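Local atomic coordinates of imelysin-like protein (Psychrobacter arcticus, PDB entry 3PF0), a protein that is of unknown function but belongs to the imelysin-like (peptidase M75) family and has been regarded as a putative metalloendopeptidase. Residues L77-Q82 against V189-S194; L227-N232 against L352-F358; L235-E239 against I340-K345; D310-L315 against E332-L337. Where two conformers were deposited one is given. Residues are numbered along the deposited sequence.

Contact 1: residues L77-Q82 against V189-S194; sequences LHDLAQ and VMSASS
Helical segments 77-82 and 189-194 run nearly antiparallel (signed crossing -162°), their axes only 8.7 Å apart. His78 faces Ser193 at the closest register, CA to CA 5.2 Å, an approach that small Ala81 and Ser193 allow. The t rotamer of His78 (chi2 83°) carries its ring across the groove, so that ND1 donates to Met190 O at 2.9 Å, a carbonyl that also accepts Ser194 N. Ser193 takes the p rotamer, which turns OG back to Val189 O (2.6 Å); satisfied within its own helix, the hydroxyl can lie 3.3 Å from His78 CA. Selenomethionine Met190, chi1 m, chi2 t, chi3 p, stretches along the partner: CG rests 3.9 Å from Ala81 CB and CE 3.9 Å from Gln82 CB, and it touches Cys85 of the Cys85-Cys186 disulfide. On the buried side, Val189 CG1 meets Ala81 CB at 3.8 Å, beside Leu171 of helix 167-176. This tight antiparallel pairing combines apolar packing with one side-chain-to-backbone hydrogen bond, which implies that ND1 of His78 is protonated.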
loop_
_atom_site.group_PDB
_atom_site.type_symbol
_atom_site.label_atom_id
_atom_site.label_comp_id
_atom_site.label_asym_id
_atom_site.label_seq_id
_atom_site.Cartn_x
_atom_site.Cartn_y
_atom_site.Cartn_z
ATOM N N LEU A 77 -12.775 -7.710 -8.752
ATOM C CA LEU A 77 -13.594 -6.499 -8.788
ATOM C C LEU A 77 -14.150 -6.305 -10.194
ATOM O O LEU A 77 -15.349 -6.071 -10.337
ATOM C CB LEU A 77 -12.813 -5.241 -8.324
ATOM C CG LEU A 77 -13.613 -3.904 -8.282
ATOM C CD1 LEU A 77 -14.828 -3.983 -7.324
ATOM C CD2 LEU A 77 -12.717 -2.732 -7.927
ATOM N N HIS A 78 -13.279 -6.436 -11.234
ATOM C CA HIS A 78 -13.687 -6.304 -12.628
ATOM C C HIS A 78 -14.778 -7.329 -12.980
ATOM O O HIS A 78 -15.801 -6.961 -13.555
ATOM C CB HIS A 78 -12.492 -6.442 -13.609
ATOM C CG HIS A 78 -12.948 -6.420 -15.036
ATOM N ND1 HIS A 78 -13.186 -5.217 -15.699
ATOM C CD2 HIS A 78 -13.360 -7.441 -15.826
ATOM C CE1 HIS A 78 -13.677 -5.553 -16.885
ATOM N NE2 HIS A 78 -13.797 -6.878 -17.009
ATOM N N ASP A 79 -14.547 -8.600 -12.661
ATOM C CA ASP A 79 -15.468 -9.678 -13.005
ATOM C C ASP A 79 -16.838 -9.497 -12.334
ATOM O O ASP A 79 -17.856 -9.714 -13.003
ATOM C CB ASP A 79 -14.879 -11.045 -12.674
ATOM C CG ASP A 79 -15.589 -12.150 -13.418
ATOM O OD1 ASP A 79 -15.355 -12.291 -14.629
ATOM O OD2 ASP A 79 -16.455 -12.799 -12.818
ATOM N N LEU A 80 -16.862 -9.050 -11.050
ATOM C CA LEU A 80 -18.113 -8.797 -10.340
ATOM C C LEU A 80 -18.876 -7.647 -10.973
ATOM O O LEU A 80 -20.089 -7.776 -11.178
ATOM C CB LEU A 80 -17.890 -8.537 -8.839
ATOM C CG LEU A 80 -17.664 -9.783 -7.996
ATOM C CD1 LEU A 80 -17.364 -9.412 -6.567
ATOM C CD2 LEU A 80 -18.860 -10.737 -8.066
ATOM N N ALA A 81 -18.161 -6.544 -11.333
ATOM C CA ALA A 81 -18.732 -5.374 -12.012
ATOM C C ALA A 81 -19.273 -5.773 -13.389
ATOM O O ALA A 81 -20.389 -5.406 -13.729
ATOM C CB ALA A 81 -17.679 -4.274 -12.151
ATOM N N GLN A 82 -18.517 -6.579 -14.151
ATOM C CA GLN A 82 -18.955 -7.058 -15.468
ATOM C C GLN A 82 -20.268 -7.869 -15.332
ATOM O O GLN A 82 -21.161 -7.739 -16.171
ATOM C CB GLN A 82 -17.840 -7.902 -16.119
ATOM C CG GLN A 82 -18.211 -8.531 -17.460
ATOM C CD GLN A 82 -17.045 -9.265 -18.064
ATOM O OE1 GLN A 82 -16.883 -10.476 -17.881
ATOM N NE2 GLN A 82 -16.203 -8.542 -18.799
ATOM N N VAL A 189 -16.489 1.763 -13.925
ATOM C CA VAL A 189 -16.025 0.836 -12.886
ATOM C C VAL A 189 -15.362 -0.370 -13.553
ATOM O O VAL A 189 -14.304 -0.810 -13.093
ATOM C CB VAL A 189 -17.175 0.455 -11.899
ATOM C CG1 VAL A 189 -16.795 -0.724 -10.997
ATOM C CG2 VAL A 189 -17.597 1.672 -11.062
HETATM N N MSE A 190 -15.943 -0.849 -14.667
HETATM C CA MSE A 190 -15.389 -1.956 -15.447
HETATM C C MSE A 190 -14.091 -1.542 -16.123
HETATM O O MSE A 190 -13.112 -2.293 -16.057
HETATM C CB MSE A 190 -16.396 -2.438 -16.492
HETATM C CG MSE A 190 -17.551 -3.239 -15.901
HETATM SE SE MSE A 190 -18.902 -3.570 -17.257
HETATM C CE MSE A 190 -17.886 -4.785 -18.429
ATOM N N SER A 191 -14.062 -0.330 -16.728
ATOM C CA SER A 191 -12.867 0.207 -17.410
ATOM C C SER A 191 -11.719 0.451 -16.438
ATOM O O SER A 191 -10.595 0.051 -16.729
ATOM C CB SER A 191 -13.191 1.511 -18.131
ATOM O OG SER A 191 -14.081 1.264 -19.202
ATOM N N ALA A 192 -11.997 1.104 -15.286
ATOM C CA ALA A 192 -10.960 1.420 -14.311
ATOM C C ALA A 192 -10.403 0.179 -13.639
ATOM O O ALA A 192 -9.196 0.088 -13.512
ATOM C CB ALA A 192 -11.474 2.416 -13.278
ATOM N N SER A 193 -11.244 -0.792 -13.245
ATOM C CA SER A 193 -10.761 -2.028 -12.616
ATOM C C SER A 193 -9.967 -2.892 -13.640
ATOM O O SER A 193 -8.924 -3.460 -13.288
ATOM C CB SER A 193 -11.907 -2.806 -11.967
ATOM O OG SER A 193 -12.972 -3.043 -12.871
ATOM N N SER A 194 -10.390 -2.892 -14.919
ATOM C CA SER A 194 -9.680 -3.587 -16.002
ATOM C C SER A 194 -8.310 -2.941 -16.265
ATOM O O SER A 194 -7.314 -3.662 -16.386
ATOM C CB SER A 194 -10.504 -3.580 -17.285
ATOM O OG SER A 194 -9.778 -4.094 -18.393
#

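Contact 2: residues L227-N232 against L352-F358; sequences LNQWFN and LGIRVGF
Helical segment 227-232 is met by the irregular segment 352-358, which follows helix 327-351. Gly353 (phi 67°, psi 22°) ends that helix in a Schellman motif, its positive phi being easy for glycine; Ile354 to Val356 are then extended. CA atoms pair Asn228 with Ile354 (5.6 Å), Gln229 with Phe358 and Asn232 with Gly357 (both 6.3 Å).

Two asparagines satisfy the bare backbone of the tail, Asn228 with its acceptor and Asn232 with acceptor and donor. Asn228 (t) accepts Arg355 N at OD1, 2.8 Å; its ND2 lies 3.3 Å from Phe358 CD1, at the ring edge. Asn232 (m) uses both ends of its amide: OD1 accepts Gly357 N at 2.7 Å, while ND2 donates to Arg355 O at 2.8 Å and to Asn228 O, also 2.8 Å, one turn back in its own helix. The Arg355 guanidinium lies with a face over Asn228 OD1, but its salt bridge goes to Asp224.

Leu227, Phe231, Leu352 and Ile354 seal the inner side. Ile354 CD1 touches Phe231 CB (3.6 Å), Ile354 CG2 meets Leu227 CD2 (3.9 Å), and Leu352 CD1 makes a CH-pi contact 3.7 Å from the Phe231 ring centroid. At the outer, exposed end, Gln229 CG makes another, 4.0 Å from the ring centroid of the poorly ordered Phe358, over its face.

The Schellman motif is a classic helix C-cap; here it turns the chain into an extended tail that two asparagines hold on helix 225-250.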
loop_
_atom_site.group_PDB
_atom_site.type_symbol
_atom_site.label_atom_id
_atom_site.label_comp_id
_atom_site.label_asym_id
_atom_site.label_seq_id
_atom_site.Cartn_x
_atom_site.Cartn_y
_atom_site.Cartn_z
ATOM N N LEU A 227 19.710 -4.954 0.195
ATOM C CA LEU A 227 19.290 -4.912 1.591
ATOM C C LEU A 227 19.007 -3.465 2.025
ATOM O O LEU A 227 18.007 -3.217 2.707
ATOM C CB LEU A 227 20.369 -5.551 2.476
ATOM C CG LEU A 227 19.932 -6.013 3.868
ATOM C CD1 LEU A 227 19.258 -7.384 3.809
ATOM C CD2 LEU A 227 21.121 -6.058 4.818
ATOM N N ASN A 228 19.845 -2.509 1.570
ATOM C CA ASN A 228 19.679 -1.093 1.899
ATOM C C ASN A 228 18.373 -0.535 1.312
ATOM O O ASN A 228 17.628 0.130 2.032
ATOM C CB ASN A 228 20.876 -0.258 1.430
ATOM C CG ASN A 228 20.925 1.108 2.074
ATOM O OD1 ASN A 228 21.225 1.247 3.263
ATOM N ND2 ASN A 228 20.601 2.145 1.317
ATOM N N GLN A 229 18.085 -0.837 0.029
ATOM C CA GLN A 229 16.889 -0.368 -0.663
ATOM C C GLN A 229 15.627 -0.966 -0.058
ATOM O O GLN A 229 14.644 -0.245 0.099
ATOM C CB GLN A 229 16.950 -0.677 -2.173
ATOM C CG GLN A 229 15.946 0.165 -2.981
ATOM C CD GLN A 229 16.277 0.341 -4.439
ATOM O OE1 GLN A 229 16.805 -0.552 -5.115
ATOM N NE2 GLN A 229 15.891 1.484 -4.972
ATOM N N TRP A 230 15.651 -2.273 0.262
ATOM C CA TRP A 230 14.528 -3.008 0.836
ATOM C C TRP A 230 14.092 -2.415 2.199
ATOM O O TRP A 230 12.912 -2.116 2.368
ATOM C CB TRP A 230 14.877 -4.507 0.963
ATOM C CG TRP A 230 13.967 -5.316 1.851
ATOM C CD1 TRP A 230 14.313 -5.959 3.000
ATOM C CD2 TRP A 230 12.562 -5.560 1.663
ATOM N NE1 TRP A 230 13.222 -6.609 3.531
ATOM C CE2 TRP A 230 12.134 -6.385 2.730
ATOM C CE3 TRP A 230 11.616 -5.141 0.708
ATOM C CZ2 TRP A 230 10.806 -6.813 2.863
ATOM C CZ3 TRP A 230 10.301 -5.560 0.845
ATOM C CH2 TRP A 230 9.908 -6.396 1.905
ATOM N N PHE A 231 15.028 -2.238 3.149
ATOM C CA PHE A 231 14.683 -1.728 4.472
ATOM C C PHE A 231 14.369 -0.230 4.458
ATOM O O PHE A 231 13.586 0.225 5.297
ATOM C CB PHE A 231 15.765 -2.055 5.502
ATOM C CG PHE A 231 15.703 -3.495 5.930
ATOM C CD1 PHE A 231 14.748 -3.924 6.844
ATOM C CD2 PHE A 231 16.561 -4.438 5.379
ATOM C CE1 PHE A 231 14.668 -5.266 7.217
ATOM C CE2 PHE A 231 16.472 -5.783 5.743
ATOM C CZ PHE A 231 15.528 -6.186 6.660
ATOM N N ASN A 232 14.927 0.527 3.498
ATOM C CA ASN A 232 14.585 1.939 3.386
ATOM C C ASN A 232 13.173 2.062 2.813
ATOM O O ASN A 232 12.454 3.000 3.152
ATOM C CB ASN A 232 15.601 2.710 2.559
ATOM C CG ASN A 232 16.705 3.253 3.419
ATOM O OD1 ASN A 232 16.545 4.286 4.077
ATOM N ND2 ASN A 232 17.810 2.519 3.511
ATOM N N LEU A 352 21.851 -4.014 11.092
ATOM C CA LEU A 352 22.007 -4.656 9.787
ATOM C C LEU A 352 23.203 -4.074 8.998
ATOM O O LEU A 352 23.509 -4.564 7.909
ATOM C CB LEU A 352 20.707 -4.533 8.966
ATOM C CG LEU A 352 19.493 -5.333 9.472
ATOM C CD1 LEU A 352 18.198 -4.788 8.888
ATOM C CD2 LEU A 352 19.629 -6.819 9.164
ATOM N N GLY A 353 23.859 -3.051 9.558
ATOM C CA GLY A 353 25.014 -2.387 8.961
ATOM C C GLY A 353 24.738 -1.598 7.696
ATOM O O GLY A 353 25.658 -1.353 6.910
ATOM N N ILE A 354 23.467 -1.192 7.490
ATOM C CA ILE A 354 23.018 -0.427 6.318
ATOM C C ILE A 354 22.827 1.059 6.705
ATOM O O ILE A 354 23.256 1.453 7.793
ATOM C CB ILE A 354 21.770 -1.053 5.630
ATOM C CG1 ILE A 354 20.648 -1.399 6.639
ATOM C CG2 ILE A 354 22.183 -2.261 4.771
ATOM C CD1 ILE A 354 19.335 -1.671 6.031
ATOM N N ARG A 355 22.243 1.891 5.807
ATOM C CA ARG A 355 22.122 3.338 6.047
ATOM C C ARG A 355 20.693 3.867 5.979
ATOM O O ARG A 355 19.869 3.354 5.219
ATOM C CB ARG A 355 22.980 4.124 5.032
ATOM C CG ARG A 355 24.480 3.824 5.118
ATOM C CD ARG A 355 25.167 3.782 3.758
ATOM N NE ARG A 355 24.548 2.830 2.828
ATOM C CZ ARG A 355 24.831 1.531 2.770
ATOM N NH1 ARG A 355 25.726 1.000 3.594
ATOM N NH2 ARG A 355 24.213 0.752 1.892
ATOM N N VAL A 356 20.421 4.923 6.771
ATOM C CA VAL A 356 19.147 5.641 6.793
ATOM C C VAL A 356 19.184 6.570 5.576
ATOM O O VAL A 356 19.982 7.506 5.544
ATOM C CB VAL A 356 18.895 6.404 8.135
ATOM C CG1 VAL A 356 17.597 7.209 8.087
ATOM C CG2 VAL A 356 18.885 5.454 9.329
ATOM N N GLY A 357 18.389 6.248 4.563
ATOM C CA GLY A 357 18.322 7.012 3.325
ATOM C C GLY A 357 18.972 6.316 2.150
ATOM O O GLY A 357 20.093 5.806 2.264
ATOM N N PHE A 358 18.258 6.288 1.004
ATOM C CA PHE A 358 18.726 5.676 -0.240
ATOM C C PHE A 358 18.950 6.750 -1.303
ATOM O O PHE A 358 20.006 6.786 -1.931
ATOM C CB PHE A 358 17.732 4.608 -0.742
ATOM C CG PHE A 358 18.286 3.713 -1.825
ATOM C CD1 PHE A 358 19.037 2.588 -1.504
ATOM C CD2 PHE A 358 18.061 3.994 -3.167
ATOM C CE1 PHE A 358 19.571 1.771 -2.506
ATOM C CE2 PHE A 358 18.595 3.179 -4.170
ATOM C CZ PHE A 358 19.336 2.065 -3.832
#

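Contact 3: residues L235-E239 against I340-K345; sequences LSLVE and ITRLIK
A salt bridge between Glu239 OE2 and Lys345 NZ, 3.2 Å long in the conformer given for Glu239, is the one polar link between helical segments 235-239 and 340-345. Both side chains start sideways and span the gap at the margin of the interface: Glu239, in that conformer, with chi1 at -115°, and Lys345 with chi1 m and chi3 near 93°. The other polar group in the groove, Thr341 OG1, bonds to Thr338 O in its own helix. Thr341 (p) offers its methyl to the partner, CG2 lying 3.7 Å from Val238 CG1 and 4.0 Å from Glu239 CG.

Inward, the contact is apolar. Val238 (p) points at the opposite helix, where CG1 meets Ile344 CD1 at 3.8 Å and CG2 meets Ile340 CG2 at 4.1 Å; its short branched side chain fits between these longer isoleucines (both m, t). Leu235 (t, p) reaches Ile344 CG2 through CB (4.0 Å), and its CD2 packs on the aliphatic CG of Lys345 at 3.7 Å.

The axes are 9.8 Å apart and nearly antiparallel, signed crossing -158°, Leu235 and Thr341 being closest in register (CA to CA 6.5 Å). Leu279 of helix 268-283 touches both Val238 and Ile340, continuing the helical-bundle core. The chemistry is thus graded, from close-packed branched side chains inside to a paired charge at the partly exposed margin.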
loop_
_atom_site.group_PDB
_atom_site.type_symbol
_atom_site.label_atom_id
_atom_site.label_comp_id
_atom_site.label_asym_id
_atom_site.label_seq_id
_atom_site.Cartn_x
_atom_site.Cartn_y
_atom_site.Cartn_z
ATOM N N LEU A 235 10.962 1.419 5.756
ATOM C CA LEU A 235 11.001 2.629 6.587
ATOM C C LEU A 235 10.093 3.707 5.967
ATOM O O LEU A 235 9.358 4.372 6.705
ATOM C CB LEU A 235 12.451 3.132 6.760
ATOM C CG LEU A 235 12.688 4.522 7.393
ATOM C CD1 LEU A 235 12.160 4.613 8.835
ATOM C CD2 LEU A 235 14.154 4.885 7.337
ATOM N N SER A 236 10.138 3.849 4.612
ATOM C CA SER A 236 9.328 4.808 3.853
ATOM C C SER A 236 7.838 4.515 4.018
ATOM O O SER A 236 7.040 5.442 4.053
ATOM C CB SER A 236 9.706 4.777 2.375
ATOM O OG SER A 236 8.966 5.724 1.621
ATOM N N LEU A 237 7.465 3.217 4.123
ATOM C CA LEU A 237 6.071 2.783 4.288
ATOM C C LEU A 237 5.451 3.401 5.553
ATOM O O LEU A 237 4.369 3.977 5.475
ATOM C CB LEU A 237 5.973 1.236 4.335
ATOM C CG LEU A 237 4.567 0.632 4.534
ATOM C CD1 LEU A 237 3.692 0.819 3.295
ATOM C CD2 LEU A 237 4.650 -0.832 4.870
ATOM N N VAL A 238 6.143 3.291 6.699
ATOM C CA VAL A 238 5.663 3.799 7.985
ATOM C C VAL A 238 5.876 5.338 8.075
ATOM O O VAL A 238 5.053 6.012 8.704
ATOM C CB VAL A 238 6.265 2.999 9.182
ATOM C CG1 VAL A 238 7.779 2.895 9.104
ATOM C CG2 VAL A 238 5.805 3.526 10.545
ATOM N N GLU A 239 6.934 5.888 7.433
ATOM C CA GLU A 239 7.180 7.332 7.465
ATOM C C GLU A 239 6.093 8.089 6.688
ATOM O O GLU A 239 5.522 9.028 7.237
ATOM C CB GLU A 239 8.583 7.680 6.948
ATOM C CG GLU A 239 9.464 8.287 8.031
ATOM C CD GLU A 239 10.964 8.311 7.802
ATOM O OE1 GLU A 239 11.412 8.076 6.655
ATOM O OE2 GLU A 239 11.698 8.581 8.780
ATOM N N ILE A 340 7.939 3.400 16.007
ATOM C CA ILE A 340 8.325 2.341 15.062
ATOM C C ILE A 340 9.420 2.884 14.108
ATOM O O ILE A 340 10.416 2.197 13.893
ATOM C CB ILE A 340 7.105 1.732 14.300
ATOM C CG1 ILE A 340 6.216 0.910 15.263
ATOM C CG2 ILE A 340 7.558 0.871 13.103
ATOM C CD1 ILE A 340 4.867 0.476 14.718
ATOM N N THR A 341 9.257 4.114 13.581
ATOM C CA THR A 341 10.255 4.741 12.691
ATOM C C THR A 341 11.563 4.939 13.455
ATOM O O THR A 341 12.636 4.706 12.895
ATOM C CB THR A 341 9.760 6.071 12.086
ATOM O OG1 THR A 341 9.293 6.913 13.124
ATOM C CG2 THR A 341 8.659 5.887 11.089
ATOM N N ARG A 342 11.464 5.314 14.750
ATOM C CA ARG A 342 12.602 5.503 15.648
ATOM C C ARG A 342 13.390 4.203 15.772
ATOM O O ARG A 342 14.607 4.205 15.573
ATOM C CB ARG A 342 12.124 5.980 17.030
ATOM C CG ARG A 342 13.257 6.372 17.982
ATOM C CD ARG A 342 12.777 6.614 19.409
ATOM N NE ARG A 342 12.237 5.403 20.036
ATOM C CZ ARG A 342 12.971 4.458 20.618
ATOM N NH1 ARG A 342 14.296 4.564 20.658
ATOM N NH2 ARG A 342 12.389 3.393 21.155
ATOM N N LEU A 343 12.687 3.091 16.055
ATOM C CA LEU A 343 13.284 1.772 16.205
ATOM C C LEU A 343 13.929 1.290 14.899
ATOM O O LEU A 343 14.982 0.662 14.959
ATOM C CB LEU A 343 12.248 0.747 16.696
ATOM C CG LEU A 343 11.790 0.858 18.160
ATOM C CD1 LEU A 343 10.604 -0.031 18.415
ATOM C CD2 LEU A 343 12.907 0.513 19.140
ATOM N N ILE A 344 13.329 1.599 13.732
ATOM C CA ILE A 344 13.890 1.171 12.445
ATOM C C ILE A 344 15.203 1.937 12.148
ATOM O O ILE A 344 16.215 1.311 11.822
ATOM C CB ILE A 344 12.861 1.283 11.278
ATOM C CG1 ILE A 344 11.663 0.332 11.511
ATOM C CG2 ILE A 344 13.531 0.991 9.915
ATOM C CD1 ILE A 344 10.443 0.531 10.561
ATOM N N LYS A 345 15.183 3.267 12.294
ATOM C CA LYS A 345 16.316 4.148 12.011
ATOM C C LYS A 345 17.488 4.001 12.994
ATOM O O LYS A 345 18.642 4.052 12.559
ATOM C CB LYS A 345 15.855 5.618 12.016
ATOM C CG LYS A 345 15.100 6.050 10.770
ATOM C CD LYS A 345 14.077 7.141 11.074
ATOM C CE LYS A 345 14.599 8.539 10.890
ATOM N NZ LYS A 345 13.544 9.542 11.178
#

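Contact 4: residues D310-L315 against E332-L337; sequences DTTALL and ELYDHL
Segments 310-315 and 332-337 are helical and nearly antiparallel, with axes 9.8 Å apart and a signed crossing of -163°; Thr311 and His336 are nearest in register (CA to CA 5.8 Å). Asp310, at the exposed margin, lays CB 3.9 Å from His336 CD2, near the plane of the imidazole. Thr311 (m) spends OG1 on Ala307 O one turn back, so its CG2 can pack 4.0 Å from both Leu333 CD1 and Leu337 CD2. Leu314 (t, p) points toward the partner helix: CD2 approaches Leu333 N at 3.5 Å and His336 ND1 at 3.6 Å, and CD1 lies 3.5 Å from Glu332 OE2. His336 suits this apolar neighbour because, with chi1 m, ND1 donates to Glu332 O (2.8 Å) within its own helix. Leu315 (t, p) brings CD1 3.8 Å from Leu333 CD2, against helix 268-283. No hydrogen bond crosses; leucine and threonine side chains and the His336 ring do the joining, in an antiparallel helical hairpin, here helices 298-316 and 327-351, within an all-helical bundle.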
loop_
_atom_site.group_PDB
_atom_site.type_symbol
_atom_site.label_atom_id
_atom_site.label_comp_id
_atom_site.label_asym_id
_atom_site.label_seq_id
_atom_site.Cartn_x
_atom_site.Cartn_y
_atom_site.Cartn_z
ATOM N N ASP A 310 1.545 -3.354 19.827
ATOM C CA ASP A 310 0.881 -2.300 20.607
ATOM C C ASP A 310 0.104 -1.340 19.688
ATOM O O ASP A 310 -0.995 -0.897 20.044
ATOM C CB ASP A 310 1.894 -1.498 21.459
ATOM C CG ASP A 310 2.665 -2.265 22.526
ATOM O OD1 ASP A 310 2.168 -3.322 22.986
ATOM O OD2 ASP A 310 3.765 -1.804 22.910
ATOM N N THR A 311 0.689 -1.015 18.514
ATOM C CA THR A 311 0.095 -0.125 17.513
ATOM C C THR A 311 -1.154 -0.794 16.933
ATOM O O THR A 311 -2.187 -0.137 16.801
ATOM C CB THR A 311 1.131 0.259 16.426
ATOM O OG1 THR A 311 2.356 0.639 17.057
ATOM C CG2 THR A 311 0.658 1.413 15.545
ATOM N N THR A 312 -1.064 -2.107 16.630
ATOM C CA THR A 312 -2.154 -2.926 16.087
ATOM C C THR A 312 -3.315 -2.999 17.114
ATOM O O THR A 312 -4.478 -2.830 16.734
ATOM C CB THR A 312 -1.620 -4.316 15.675
ATOM O OG1 THR A 312 -0.554 -4.136 14.739
ATOM C CG2 THR A 312 -2.692 -5.203 15.039
ATOM N N ALA A 313 -2.987 -3.203 18.404
ATOM C CA ALA A 313 -3.970 -3.254 19.489
ATOM C C ALA A 313 -4.656 -1.890 19.677
ATOM O O ALA A 313 -5.862 -1.842 19.919
ATOM C CB ALA A 313 -3.305 -3.705 20.783
ATOM N N LEU A 314 -3.900 -0.785 19.529
ATOM C CA LEU A 314 -4.455 0.566 19.641
ATOM C C LEU A 314 -5.385 0.874 18.455
ATOM O O LEU A 314 -6.458 1.439 18.648
ATOM C CB LEU A 314 -3.324 1.606 19.727
ATOM C CG LEU A 314 -3.723 3.070 19.936
ATOM C CD1 LEU A 314 -4.222 3.321 21.355
ATOM C CD2 LEU A 314 -2.565 3.975 19.633
ATOM N N LEU A 315 -4.987 0.466 17.240
ATOM C CA LEU A 315 -5.767 0.693 16.032
ATOM C C LEU A 315 -7.099 -0.068 16.072
ATOM O O LEU A 315 -8.116 0.483 15.652
ATOM C CB LEU A 315 -4.940 0.292 14.810
ATOM C CG LEU A 315 -5.420 0.759 13.437
ATOM C CD1 LEU A 315 -5.214 2.258 13.250
ATOM C CD2 LEU A 315 -4.674 0.043 12.371
ATOM N N GLU A 332 -1.984 9.364 19.984
ATOM C CA GLU A 332 -1.425 8.100 20.472
ATOM C C GLU A 332 -0.989 7.211 19.300
ATOM O O GLU A 332 0.090 6.608 19.346
ATOM C CB GLU A 332 -2.475 7.367 21.305
ATOM C CG GLU A 332 -2.136 7.229 22.773
ATOM C CD GLU A 332 -3.017 6.216 23.474
ATOM O OE1 GLU A 332 -4.229 6.489 23.644
ATOM O OE2 GLU A 332 -2.506 5.122 23.805
ATOM N N LEU A 333 -1.833 7.140 18.246
ATOM C CA LEU A 333 -1.552 6.363 17.044
ATOM C C LEU A 333 -0.318 6.922 16.340
ATOM O O LEU A 333 0.562 6.141 15.966
ATOM C CB LEU A 333 -2.770 6.317 16.094
ATOM C CG LEU A 333 -2.570 5.591 14.740
ATOM C CD1 LEU A 333 -2.158 4.120 14.927
ATOM C CD2 LEU A 333 -3.812 5.677 13.889
ATOM N N TYR A 334 -0.232 8.263 16.202
ATOM C CA TYR A 334 0.914 8.931 15.582
ATOM C C TYR A 334 2.178 8.662 16.381
ATOM O O TYR A 334 3.195 8.333 15.785
ATOM C CB TYR A 334 0.688 10.449 15.435
ATOM C CG TYR A 334 1.906 11.169 14.893
ATOM C CD1 TYR A 334 2.270 11.054 13.555
ATOM C CD2 TYR A 334 2.730 11.912 15.733
ATOM C CE1 TYR A 334 3.418 11.670 13.062
ATOM C CE2 TYR A 334 3.884 12.527 15.252
ATOM C CZ TYR A 334 4.224 12.404 13.915
ATOM O OH TYR A 334 5.348 13.027 13.432
ATOM N N ASP A 335 2.109 8.795 17.718
ATOM C CA ASP A 335 3.222 8.567 18.648
ATOM C C ASP A 335 3.750 7.123 18.549
ATOM O O ASP A 335 4.968 6.929 18.525
ATOM C CB ASP A 335 2.802 8.905 20.086
ATOM C CG ASP A 335 2.701 10.398 20.392
ATOM O OD1 ASP A 335 3.141 11.216 19.547
ATOM O OD2 ASP A 335 2.213 10.747 21.493
ATOM N N HIS A 336 2.838 6.125 18.428
ATOM C CA HIS A 336 3.190 4.715 18.266
ATOM C C HIS A 336 3.927 4.507 16.935
ATOM O O HIS A 336 4.919 3.777 16.903
ATOM C CB HIS A 336 1.936 3.820 18.334
ATOM C CG HIS A 336 1.565 3.394 19.721
ATOM N ND1 HIS A 336 0.880 4.238 20.577
ATOM C CD2 HIS A 336 1.793 2.222 20.353
ATOM C CE1 HIS A 336 0.721 3.559 21.702
ATOM N NE2 HIS A 336 1.248 2.337 21.610
ATOM N N LEU A 337 3.456 5.171 15.850
ATOM C CA LEU A 337 4.062 5.075 14.509
ATOM C C LEU A 337 5.445 5.734 14.478
ATOM O O LEU A 337 6.349 5.233 13.798
ATOM C CB LEU A 337 3.155 5.693 13.423
ATOM C CG LEU A 337 1.867 4.935 13.086
ATOM C CD1 LEU A 337 0.963 5.764 12.197
ATOM C CD2 LEU A 337 2.154 3.558 12.456
#

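Contacts 2, 3 and 4 belong to one bundle of helices, whereas contact 1 stands across the chain's centre, 35 to 38 Å from their centres. Helix 225-250 serves both contact 2 and contact 3, whose centres are 11 Å apart, and Val356 joins them: its CG2 lies 3.5 Å from Lys345 O and its CG1 4.2 Å from Leu235 CD2. Helix 327-351 carries the packing on to contact 4, centred 13 Å from contact 3, where Ile340 CD1 lies 3.4 Å from Thr311 OG1. Along the chain, contact 4 nests inside contact 3 and contact 3 inside contact 2, while contact 1 closes before them all.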